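Local coordinates for hypothetical protein DR_0824 (Deinococcus radiodurans, PDB 2IMR), which uses a bound zinc ion to deaminate aminodeoxyfutalosine to futalosine in menaquinone biosynthesis and, to a lesser extent, acts on adenosine and related nucleosides, at residues Leu172-Leu177 against Thr193-Trp198; Leu301-Asn306 against Pro326-His331; Leu351-Val356 against Leu362-Glu367. All coordinates share one frame; numbering follows the deposited sequence.

Contact 1 of 3, residues Leu172-Leu177 against Thr193-Trp198; sequences LYFEVL and THLERW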
loop_
_atom_site.group_PDB
_atom_site.type_symbol
_atom_site.label_atom_id
_atom_site.label_comp_id
_atom_site.label_asym_id
_atom_site.label_seq_id
_atom_site.Cartn_x
_atom_site.Cartn_y
_atom_site.Cartn_z
ATOM N N LEU A 172 -0.691 0.610 -11.380
ATOM C CA LEU A 172 -0.177 -0.747 -11.563
ATOM C C LEU A 172 1.340 -0.607 -11.657
ATOM O O LEU A 172 1.856 -0.084 -12.648
ATOM C CB LEU A 172 -0.713 -1.363 -12.861
ATOM C CG LEU A 172 -2.236 -1.430 -12.990
ATOM C CD1 LEU A 172 -2.605 -2.040 -14.339
ATOM C CD2 LEU A 172 -2.815 -2.249 -11.841
ATOM N N TYR A 173 2.039 -1.059 -10.618
ATOM C CA TYR A 173 3.496 -0.978 -10.549
ATOM C C TYR A 173 4.172 -2.252 -11.063
ATOM O O TYR A 173 3.924 -3.343 -10.540
ATOM C CB TYR A 173 3.937 -0.757 -9.100
ATOM C CG TYR A 173 3.308 0.427 -8.393
ATOM C CD1 TYR A 173 3.950 1.665 -8.348
ATOM C CD2 TYR A 173 2.096 0.286 -7.712
ATOM C CE1 TYR A 173 3.406 2.729 -7.635
ATOM C CE2 TYR A 173 1.542 1.340 -7.000
ATOM C CZ TYR A 173 2.199 2.556 -6.960
ATOM O OH TYR A 173 1.659 3.583 -6.224
ATOM N N PHE A 174 5.039 -2.107 -12.062
ATOM C CA PHE A 174 5.756 -3.250 -12.630
ATOM C C PHE A 174 6.936 -3.551 -11.715
ATOM O O PHE A 174 7.804 -2.708 -11.516
ATOM C CB PHE A 174 6.245 -2.922 -14.048
ATOM C CG PHE A 174 6.842 -4.095 -14.779
ATOM C CD1 PHE A 174 6.206 -5.335 -14.774
ATOM C CD2 PHE A 174 8.022 -3.951 -15.506
ATOM C CE1 PHE A 174 6.735 -6.415 -15.484
ATOM C CE2 PHE A 174 8.563 -5.025 -16.220
ATOM C CZ PHE A 174 7.917 -6.261 -16.210
ATOM N N GLU A 175 6.973 -4.755 -11.158
ATOM C CA GLU A 175 8.046 -5.104 -10.231
ATOM C C GLU A 175 9.344 -5.517 -10.914
ATOM O O GLU A 175 9.334 -6.282 -11.871
ATOM C CB GLU A 175 7.579 -6.217 -9.291
ATOM C CG GLU A 175 8.402 -6.327 -8.023
ATOM C CD GLU A 175 7.789 -7.278 -7.017
ATOM O OE1 GLU A 175 7.685 -8.482 -7.322
ATOM O OE2 GLU A 175 7.408 -6.818 -5.924
ATOM N N VAL A 176 10.459 -4.989 -10.417
ATOM C CA VAL A 176 11.774 -5.318 -10.962
ATOM C C VAL A 176 12.627 -5.887 -9.836
ATOM O O VAL A 176 12.676 -5.330 -8.743
ATOM C CB VAL A 176 12.464 -4.080 -11.554
ATOM C CG1 VAL A 176 13.853 -4.457 -12.076
ATOM C CG2 VAL A 176 11.613 -3.510 -12.676
ATOM N N LEU A 177 13.303 -6.997 -10.111
ATOM C CA LEU A 177 14.111 -7.662 -9.097
ATOM C C LEU A 177 15.388 -8.272 -9.670
ATOM O O LEU A 177 15.330 -9.167 -10.495
ATOM C CB LEU A 177 13.262 -8.763 -8.438
ATOM C CG LEU A 177 13.693 -9.543 -7.188
ATOM C CD1 LEU A 177 12.545 -10.469 -6.794
ATOM C CD2 LEU A 177 14.958 -10.359 -7.433
ATOM N N THR A 193 11.843 -0.893 -21.881
ATOM C CA THR A 193 11.126 -1.252 -23.099
ATOM C C THR A 193 9.664 -1.580 -22.790
ATOM O O THR A 193 8.758 -1.054 -23.435
ATOM C CB THR A 193 11.788 -2.457 -23.805
ATOM O OG1 THR A 193 13.124 -2.104 -24.187
ATOM C CG2 THR A 193 11.002 -2.848 -25.051
ATOM N N HIS A 194 9.437 -2.452 -21.809
ATOM C CA HIS A 194 8.076 -2.820 -21.415
ATOM C C HIS A 194 7.294 -1.581 -20.978
ATOM O O HIS A 194 6.148 -1.370 -21.389
ATOM C CB HIS A 194 8.107 -3.816 -20.250
ATOM C CG HIS A 194 8.380 -5.230 -20.658
ATOM N ND1 HIS A 194 7.451 -6.007 -21.316
ATOM C CD2 HIS A 194 9.470 -6.014 -20.483
ATOM C CE1 HIS A 194 7.956 -7.209 -21.527
ATOM N NE2 HIS A 194 9.179 -7.240 -21.030
ATOM N N LEU A 195 7.919 -0.775 -20.124
ATOM C CA LEU A 195 7.296 0.438 -19.611
ATOM C C LEU A 195 6.903 1.417 -20.715
ATOM O O LEU A 195 5.807 1.983 -20.686
ATOM C CB LEU A 195 8.237 1.121 -18.612
ATOM C CG LEU A 195 8.493 0.306 -17.338
ATOM C CD1 LEU A 195 9.598 0.941 -16.517
ATOM C CD2 LEU A 195 7.212 0.219 -16.532
ATOM N N GLU A 196 7.788 1.615 -21.686
ATOM C CA GLU A 196 7.505 2.535 -22.781
ATOM C C GLU A 196 6.310 2.045 -23.588
ATOM O O GLU A 196 5.491 2.839 -24.049
ATOM C CB GLU A 196 8.729 2.678 -23.692
ATOM C CG GLU A 196 9.961 3.200 -22.973
ATOM C CD GLU A 196 11.135 3.435 -23.903
ATOM O OE1 GLU A 196 11.427 2.547 -24.736
ATOM O OE2 GLU A 196 11.772 4.504 -23.792
ATOM N N ARG A 197 6.213 0.730 -23.744
ATOM C CA ARG A 197 5.119 0.125 -24.489
ATOM C C ARG A 197 3.798 0.343 -23.748
ATOM O O ARG A 197 2.812 0.799 -24.329
ATOM C CB ARG A 197 5.382 -1.377 -24.664
ATOM C CG ARG A 197 4.507 -2.051 -25.704
ATOM C CD ARG A 197 4.674 -3.566 -25.693
ATOM N NE ARG A 197 4.082 -4.162 -24.497
ATOM C CZ ARG A 197 3.872 -5.466 -24.327
ATOM N NH1 ARG A 197 4.205 -6.328 -25.281
ATOM N NH2 ARG A 197 3.323 -5.907 -23.205
ATOM N N TRP A 198 3.785 0.027 -22.456
ATOM C CA TRP A 198 2.580 0.171 -21.649
ATOM C C TRP A 198 2.148 1.616 -21.420
ATOM O O TRP A 198 0.954 1.894 -21.298
ATOM C CB TRP A 198 2.762 -0.521 -20.292
ATOM C CG TRP A 198 2.839 -2.021 -20.380
ATOM C CD1 TRP A 198 2.095 -2.834 -21.188
ATOM C CD2 TRP A 198 3.686 -2.886 -19.610
ATOM N NE1 TRP A 198 2.428 -4.150 -20.970
ATOM C CE2 TRP A 198 3.402 -4.212 -20.007
ATOM C CE3 TRP A 198 4.658 -2.667 -18.621
ATOM C CZ2 TRP A 198 4.055 -5.321 -19.451
ATOM C CZ3 TRP A 198 5.310 -3.769 -18.067
ATOM C CH2 TRP A 198 5.002 -5.082 -18.487
#

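Contact 2 of 3, residues Leu301-Asn306 against Pro326-His331; sequences LVHMVN and PRSNHH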
loop_
_atom_site.group_PDB
_atom_site.type_symbol
_atom_site.label_atom_id
_atom_site.label_comp_id
_atom_site.label_asym_id
_atom_site.label_seq_id
_atom_site.Cartn_x
_atom_site.Cartn_y
_atom_site.Cartn_z
ATOM N N LEU A 301 7.133 4.272 0.188
ATOM C CA LEU A 301 7.805 3.175 0.870
ATOM C C LEU A 301 6.792 2.268 1.558
ATOM O O LEU A 301 5.961 2.729 2.342
ATOM C CB LEU A 301 8.797 3.733 1.891
ATOM C CG LEU A 301 9.772 4.773 1.318
ATOM C CD1 LEU A 301 10.675 5.286 2.432
ATOM C CD2 LEU A 301 10.603 4.159 0.185
ATOM N N VAL A 302 6.883 0.974 1.268
ATOM C CA VAL A 302 5.954 -0.006 1.822
ATOM C C VAL A 302 6.487 -0.792 3.022
ATOM O O VAL A 302 7.658 -1.173 3.059
ATOM C CB VAL A 302 5.521 -0.993 0.723
ATOM C CG1 VAL A 302 4.443 -1.934 1.253
ATOM C CG2 VAL A 302 5.021 -0.212 -0.489
ATOM N N HIS A 303 5.598 -1.015 3.993
ATOM C CA HIS A 303 5.877 -1.737 5.231
ATOM C C HIS A 303 6.581 -0.826 6.225
ATOM O O HIS A 303 5.950 -0.345 7.164
ATOM C CB HIS A 303 6.684 -3.011 4.949
ATOM C CG HIS A 303 5.928 -4.019 4.132
ATOM N ND1 HIS A 303 4.665 -4.454 4.477
ATOM C CD2 HIS A 303 6.238 -4.647 2.973
ATOM C CE1 HIS A 303 4.228 -5.304 3.565
ATOM N NE2 HIS A 303 5.162 -5.439 2.641
ATOM N N MET A 304 7.876 -0.593 6.030
ATOM C CA MET A 304 8.613 0.322 6.897
ATOM C C MET A 304 8.392 0.052 8.377
ATOM O O MET A 304 8.155 0.976 9.163
ATOM C CB MET A 304 8.180 1.753 6.583
ATOM C CG MET A 304 8.550 2.215 5.189
ATOM S SD MET A 304 10.322 2.474 5.099
ATOM C CE MET A 304 10.440 4.111 5.891
ATOM N N VAL A 305 8.483 -1.212 8.762
ATOM C CA VAL A 305 8.262 -1.599 10.145
ATOM C C VAL A 305 9.501 -1.449 11.012
ATOM O O VAL A 305 9.440 -0.939 12.128
ATOM C CB VAL A 305 7.772 -3.067 10.219
ATOM C CG1 VAL A 305 7.733 -3.550 11.667
ATOM C CG2 VAL A 305 6.387 -3.171 9.595
ATOM N N ASN A 306 10.637 -1.879 10.487
ATOM C CA ASN A 306 11.864 -1.828 11.254
ATOM C C ASN A 306 12.762 -0.662 10.872
ATOM O O ASN A 306 13.746 -0.817 10.156
ATOM C CB ASN A 306 12.553 -3.179 11.103
ATOM C CG ASN A 306 11.671 -4.316 11.602
ATOM O OD1 ASN A 306 11.623 -4.594 12.799
ATOM N ND2 ASN A 306 10.937 -4.952 10.687
ATOM N N PRO A 326 -1.166 -3.866 7.948
ATOM C CA PRO A 326 -1.336 -4.442 9.287
ATOM C C PRO A 326 -1.371 -5.962 9.416
ATOM O O PRO A 326 -0.487 -6.558 10.028
ATOM C CB PRO A 326 -2.623 -3.785 9.779
ATOM C CG PRO A 326 -2.582 -2.456 9.118
ATOM C CD PRO A 326 -2.166 -2.815 7.713
ATOM N N ARG A 327 -2.392 -6.597 8.857
ATOM C CA ARG A 327 -2.490 -8.043 8.979
ATOM C C ARG A 327 -1.281 -8.775 8.424
ATOM O O ARG A 327 -0.770 -9.701 9.054
ATOM C CB ARG A 327 -3.774 -8.535 8.314
ATOM C CG ARG A 327 -5.010 -8.090 9.076
ATOM C CD ARG A 327 -6.281 -8.592 8.416
ATOM N NE ARG A 327 -6.443 -8.046 7.074
ATOM C CZ ARG A 327 -7.486 -8.302 6.292
ATOM N NH1 ARG A 327 -8.463 -9.098 6.720
ATOM N NH2 ARG A 327 -7.552 -7.764 5.083
ATOM N N SER A 328 -0.817 -8.358 7.250
ATOM C CA SER A 328 0.341 -8.993 6.644
ATOM C C SER A 328 1.546 -8.966 7.584
ATOM O O SER A 328 2.218 -9.982 7.761
ATOM C CB SER A 328 0.707 -8.298 5.327
ATOM O OG SER A 328 1.843 -8.909 4.741
ATOM N N ASN A 329 1.821 -7.812 8.190
ATOM C CA ASN A 329 2.963 -7.707 9.099
ATOM C C ASN A 329 2.821 -8.660 10.273
ATOM O O ASN A 329 3.801 -9.248 10.733
ATOM C CB ASN A 329 3.111 -6.287 9.646
ATOM C CG ASN A 329 3.462 -5.275 8.574
ATOM O OD1 ASN A 329 3.907 -5.627 7.477
ATOM N ND2 ASN A 329 3.283 -4.009 8.894
ATOM N N HIS A 330 1.597 -8.811 10.762
ATOM C CA HIS A 330 1.351 -9.697 11.883
ATOM C C HIS A 330 1.595 -11.159 11.509
ATOM O O HIS A 330 2.318 -11.874 12.206
ATOM C CB HIS A 330 -0.082 -9.521 12.395
ATOM C CG HIS A 330 -0.481 -10.543 13.410
ATOM N ND1 HIS A 330 0.140 -10.652 14.636
ATOM C CD2 HIS A 330 -1.390 -11.545 13.357
ATOM C CE1 HIS A 330 -0.369 -11.681 15.293
ATOM N NE2 HIS A 330 -1.298 -12.240 14.537
ATOM N N HIS A 331 1.001 -11.604 10.406
ATOM C CA HIS A 331 1.169 -12.992 9.984
ATOM C C HIS A 331 2.597 -13.355 9.594
ATOM O O HIS A 331 3.005 -14.509 9.724
ATOM C CB HIS A 331 0.210 -13.319 8.840
ATOM C CG HIS A 331 -1.230 -13.285 9.244
ATOM N ND1 HIS A 331 -1.724 -14.046 10.282
ATOM C CD2 HIS A 331 -2.272 -12.561 8.776
ATOM C CE1 HIS A 331 -3.011 -13.792 10.436
ATOM N NE2 HIS A 331 -3.368 -12.894 9.535
HETATM O O HOH W 1 3.514 -1.710 7.622
#

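Contact 3 of 3, residues Leu351-Val356 against Leu362-Glu367; sequences LGTDSV and LNVREE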
loop_
_atom_site.group_PDB
_atom_site.type_symbol
_atom_site.label_atom_id
_atom_site.label_comp_id
_atom_site.label_asym_id
_atom_site.label_seq_id
_atom_site.Cartn_x
_atom_site.Cartn_y
_atom_site.Cartn_z
ATOM N N LEU A 351 -3.100 2.739 3.626
ATOM C CA LEU A 351 -3.306 1.353 4.012
ATOM C C LEU A 351 -3.385 0.389 2.834
ATOM O O LEU A 351 -3.927 0.712 1.778
ATOM C CB LEU A 351 -4.588 1.230 4.837
ATOM C CG LEU A 351 -4.510 1.658 6.300
ATOM C CD1 LEU A 351 -5.913 1.903 6.840
ATOM C CD2 LEU A 351 -3.806 0.578 7.102
ATOM N N GLY A 352 -2.839 -0.804 3.043
ATOM C CA GLY A 352 -2.866 -1.845 2.030
ATOM C C GLY A 352 -3.105 -3.163 2.750
ATOM O O GLY A 352 -2.986 -3.224 3.970
ATOM N N THR A 353 -3.447 -4.214 2.010
ATOM C CA THR A 353 -3.683 -5.521 2.610
ATOM C C THR A 353 -2.537 -6.453 2.243
ATOM O O THR A 353 -2.376 -7.517 2.840
ATOM C CB THR A 353 -4.972 -6.175 2.059
ATOM O OG1 THR A 353 -4.833 -6.356 0.642
ATOM C CG2 THR A 353 -6.192 -5.303 2.335
ATOM N N ASP A 354 -1.741 -6.034 1.261
ATOM C CA ASP A 354 -0.647 -6.850 0.741
ATOM C C ASP A 354 -1.392 -7.976 0.008
ATOM O O ASP A 354 -2.618 -7.950 -0.059
ATOM C CB ASP A 354 0.206 -7.417 1.878
ATOM C CG ASP A 354 1.644 -7.635 1.470
ATOM O OD1 ASP A 354 1.937 -7.581 0.261
ATOM O OD2 ASP A 354 2.484 -7.872 2.360
ATOM N N SER A 355 -0.683 -8.946 -0.559
ATOM C CA SER A 355 -1.368 -10.042 -1.257
ATOM C C SER A 355 -2.146 -10.861 -0.225
ATOM O O SER A 355 -1.870 -10.777 0.973
ATOM C CB SER A 355 -0.358 -10.948 -1.962
ATOM O OG SER A 355 0.125 -11.944 -1.081
ATOM N N VAL A 356 -3.111 -11.661 -0.679
ATOM C CA VAL A 356 -3.900 -12.464 0.252
ATOM C C VAL A 356 -3.099 -13.590 0.900
ATOM O O VAL A 356 -3.555 -14.211 1.864
ATOM C CB VAL A 356 -5.137 -13.081 -0.437
ATOM C CG1 VAL A 356 -6.086 -11.979 -0.877
ATOM C CG2 VAL A 356 -4.703 -13.927 -1.623
ATOM N N LEU A 362 -8.497 -8.854 0.412
ATOM C CA LEU A 362 -8.199 -7.616 -0.305
ATOM C C LEU A 362 -9.050 -6.456 0.206
ATOM O O LEU A 362 -9.050 -5.369 -0.375
ATOM C CB LEU A 362 -8.455 -7.809 -1.804
ATOM C CG LEU A 362 -7.577 -8.848 -2.508
ATOM C CD1 LEU A 362 -8.006 -9.007 -3.958
ATOM C CD2 LEU A 362 -6.117 -8.417 -2.424
ATOM N N ASN A 363 -9.759 -6.691 1.306
ATOM C CA ASN A 363 -10.647 -5.689 1.893
ATOM C C ASN A 363 -9.971 -4.816 2.951
ATOM O O ASN A 363 -9.808 -5.236 4.093
ATOM C CB ASN A 363 -11.857 -6.392 2.515
ATOM C CG ASN A 363 -12.944 -5.427 2.917
ATOM O OD1 ASN A 363 -12.753 -4.211 2.873
ATOM N ND2 ASN A 363 -14.099 -5.962 3.310
ATOM N N VAL A 364 -9.608 -3.594 2.575
ATOM C CA VAL A 364 -8.943 -2.668 3.496
ATOM C C VAL A 364 -9.785 -2.286 4.715
ATOM O O VAL A 364 -9.245 -1.849 5.731
ATOM C CB VAL A 364 -8.486 -1.378 2.755
ATOM C CG1 VAL A 364 -8.043 -0.308 3.754
ATOM C CG2 VAL A 364 -7.328 -1.711 1.835
ATOM N N ARG A 365 -11.104 -2.448 4.633
ATOM C CA ARG A 365 -11.948 -2.117 5.781
ATOM C C ARG A 365 -11.497 -2.968 6.965
ATOM O O ARG A 365 -11.573 -2.552 8.122
ATOM C CB ARG A 365 -13.423 -2.411 5.480
ATOM C CG ARG A 365 -13.977 -1.653 4.284
ATOM C CD ARG A 365 -15.430 -2.033 4.053
ATOM N NE ARG A 365 -16.018 -1.377 2.890
ATOM C CZ ARG A 365 -15.654 -1.605 1.632
ATOM N NH1 ARG A 365 -14.692 -2.476 1.358
ATOM N NH2 ARG A 365 -16.269 -0.975 0.641
ATOM N N GLU A 366 -11.024 -4.168 6.663
ATOM C CA GLU A 366 -10.565 -5.086 7.688
ATOM C C GLU A 366 -9.219 -4.670 8.281
ATOM O O GLU A 366 -8.912 -5.004 9.427
ATOM C CB GLU A 366 -10.524 -6.503 7.108
ATOM C CG GLU A 366 -11.941 -7.082 6.959
ATOM C CD GLU A 366 -12.035 -8.284 6.035
ATOM O OE1 GLU A 366 -11.006 -8.926 5.756
ATOM O OE2 GLU A 366 -13.161 -8.595 5.595
ATOM N N GLU A 367 -8.429 -3.930 7.512
ATOM C CA GLU A 367 -7.138 -3.460 8.003
ATOM C C GLU A 367 -7.381 -2.313 8.972
ATOM O O GLU A 367 -6.621 -2.114 9.913
ATOM C CB GLU A 367 -6.257 -2.977 6.847
ATOM C CG GLU A 367 -5.885 -4.064 5.841
ATOM C CD GLU A 367 -5.055 -5.191 6.441
ATOM O OE1 GLU A 367 -4.505 -5.017 7.549
ATOM O OE2 GLU A 367 -4.941 -6.254 5.785
HETATM O O HOH W 2 -2.313 -6.753 5.404
#

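Contact 1 of 3, residues Leu172-Leu177 against Thr193-Trp198
Phe174 on the strand and Trp198 on the helix meet in an edge-to-face (T-shaped) aromatic pair, the tight part of this contact. The indole presents the rim of its six-membered ring to the phenyl face, with Trp198 CZ3 over the ring centre and 3.6 Å from Phe174 CG. Beside it, Trp198 CH2 lies 3.7 Å from Phe174 CE1. The two rings have centroids 4.8 Å apart and planes at 78°. With CG anti to the backbone N (chi1 -173°), the phenyl ring extends from the strand to the indole edge. Leu195 adds one methyl, CD2, 4.1 Å from Phe174 CB.

Packing is looser toward partly exposed His194. Its CB stands 4.2 Å from Phe174 CE2, and its imidazole meets the phenyl obliquely, the planes at 53° and the centroids 5.7 Å apart. No hydrogen bond crosses between the two segments, so apolar and aromatic contacts join them. The indole NE1 is nevertheless satisfied, donating to Asp160, which also pairs with Arg197.

Strand 170-176 and helix 184-199 run nearly antiparallel here and belong to a beta-alpha-beta unit completed by strand 206-212. Leu195 also packs on Leu208 and Leu210 of that strand, while Trp198 touches Met159 and Leu163 of the preceding helix 156-163.

Contact 2 of 3, residues Leu301-Asn306 against Pro326-His331
Asn329 of the short helix 326-331 places its amide between His303 and Val305, just where strand 300-303 gives way to a loop. From CB, the side chain turns with CG anti to its own carbonyl carbon (chi1 -66°), directing the amide toward the strand end. CG lies 3.7 Å from Val305 CG2, and the valine and the asparagine run antiparallel past one another. At the tip the two amide atoms do different work. OD1 accepts a weak hydrogen bond from His303 ND1, 3.3 Å long and well bent, with an N-H...O angle of 124°; the imidazole and amide planes are 59° apart. ND2 touches the methyl Val305 CG2 at 3.3 Å and also donates to a water 2.6 Å away. That water in turn donates to His303 O at 2.8 Å, so the amide reaches both the ring and the backbone carbonyl of the same histidine.

The weak ND1 bond gives the ring a polar partner, while the water ties the amide to the His303 backbone. On one face the ring is covered by Val302 CG1, 3.7 Å above its plane. Ser328 OG is more distant, 4.5 Å from His303 CE1, and its hydroxyl is bonded instead to Ser358.

His303 also touches Glu243, the probable proton donor, and lies about 4 Å from the zinc ion at the nearest atoms. A histidine at the C-terminal end of a barrel strand, close to the metal and in weak contact with an asparagine that follows the next strand, is consistent with the active-site mouth of an amidohydrolase TIM barrel.

Contact 3 of 3, residues Leu351-Val356 against Leu362-Glu367
The loop that follows barrel strand 349-351 carries the zinc ligand Asp354, and here it packs against the approach to helix 365-374. Thr353 stands at the middle. Its methyl CG2 meets Val364 CG2 at 3.8 Å and Glu367 CG at 3.7 Å, while OG1 passes over Leu362 CA. A chi1 of 61° turns OG1 back over the main chain, where it donates to Asp354 O in the carbonyl plane, on a lone pair; Asn97 ND2 is a further partner of this hydroxyl.

Apolar contacts flank the threonine. Leu351 CB touches Val364 CG1 at 3.9 Å, and Val356 CG1 rests 3.8 Å from Leu362 CG. Glu367 bends at chi2 (-63°) and crosses Thr353 at about a right angle, with OE2 3.5 Å from Thr353 CA. A water donates both to Thr353 O and to Glu367 OE2, each at 2.7 Å, linking the loop and the helix in the absence of a direct hydrogen bond.

At the helix entrance, Asn363 OD1 is gripped by Arg365 N and Arg365 NH1 from opposite faces of the amide. Ser355 is the N-cap of the separate short helix 356-359, its OG bonded to Ala357 N.

Asp354 OD1 accepts a weak bond from Ser355 N, and its other oxygen has a partner in helix 326-331, so the second shell of this zinc ligand comes from both its own loop and that helix. The carboxylate of Glu367 is paired with Arg327, which would be expected to stabilise its negative charge.

Contacts 2 and 3 adjoin, with centres 11 Å apart, and both lie at the zinc site. The salt bridge between them, Arg327 NE to Glu367 OE2, measures 2.7 Å. Ser328 OG lies 2.7 Å from Asp354 OD2, a probable hydrogen bond, and His303 CE1 approaches that same oxygen to 3.3 Å. Contact 1 is separate: its centre is 24 Å from each of the others, and the Phe174 side chain is about 13 Å from the zinc ion. Its strand still leads toward the pocket, since adjacent Glu175 is a predicted substrate-binding residue. All three contacts fall within the amidohydrolase barrel.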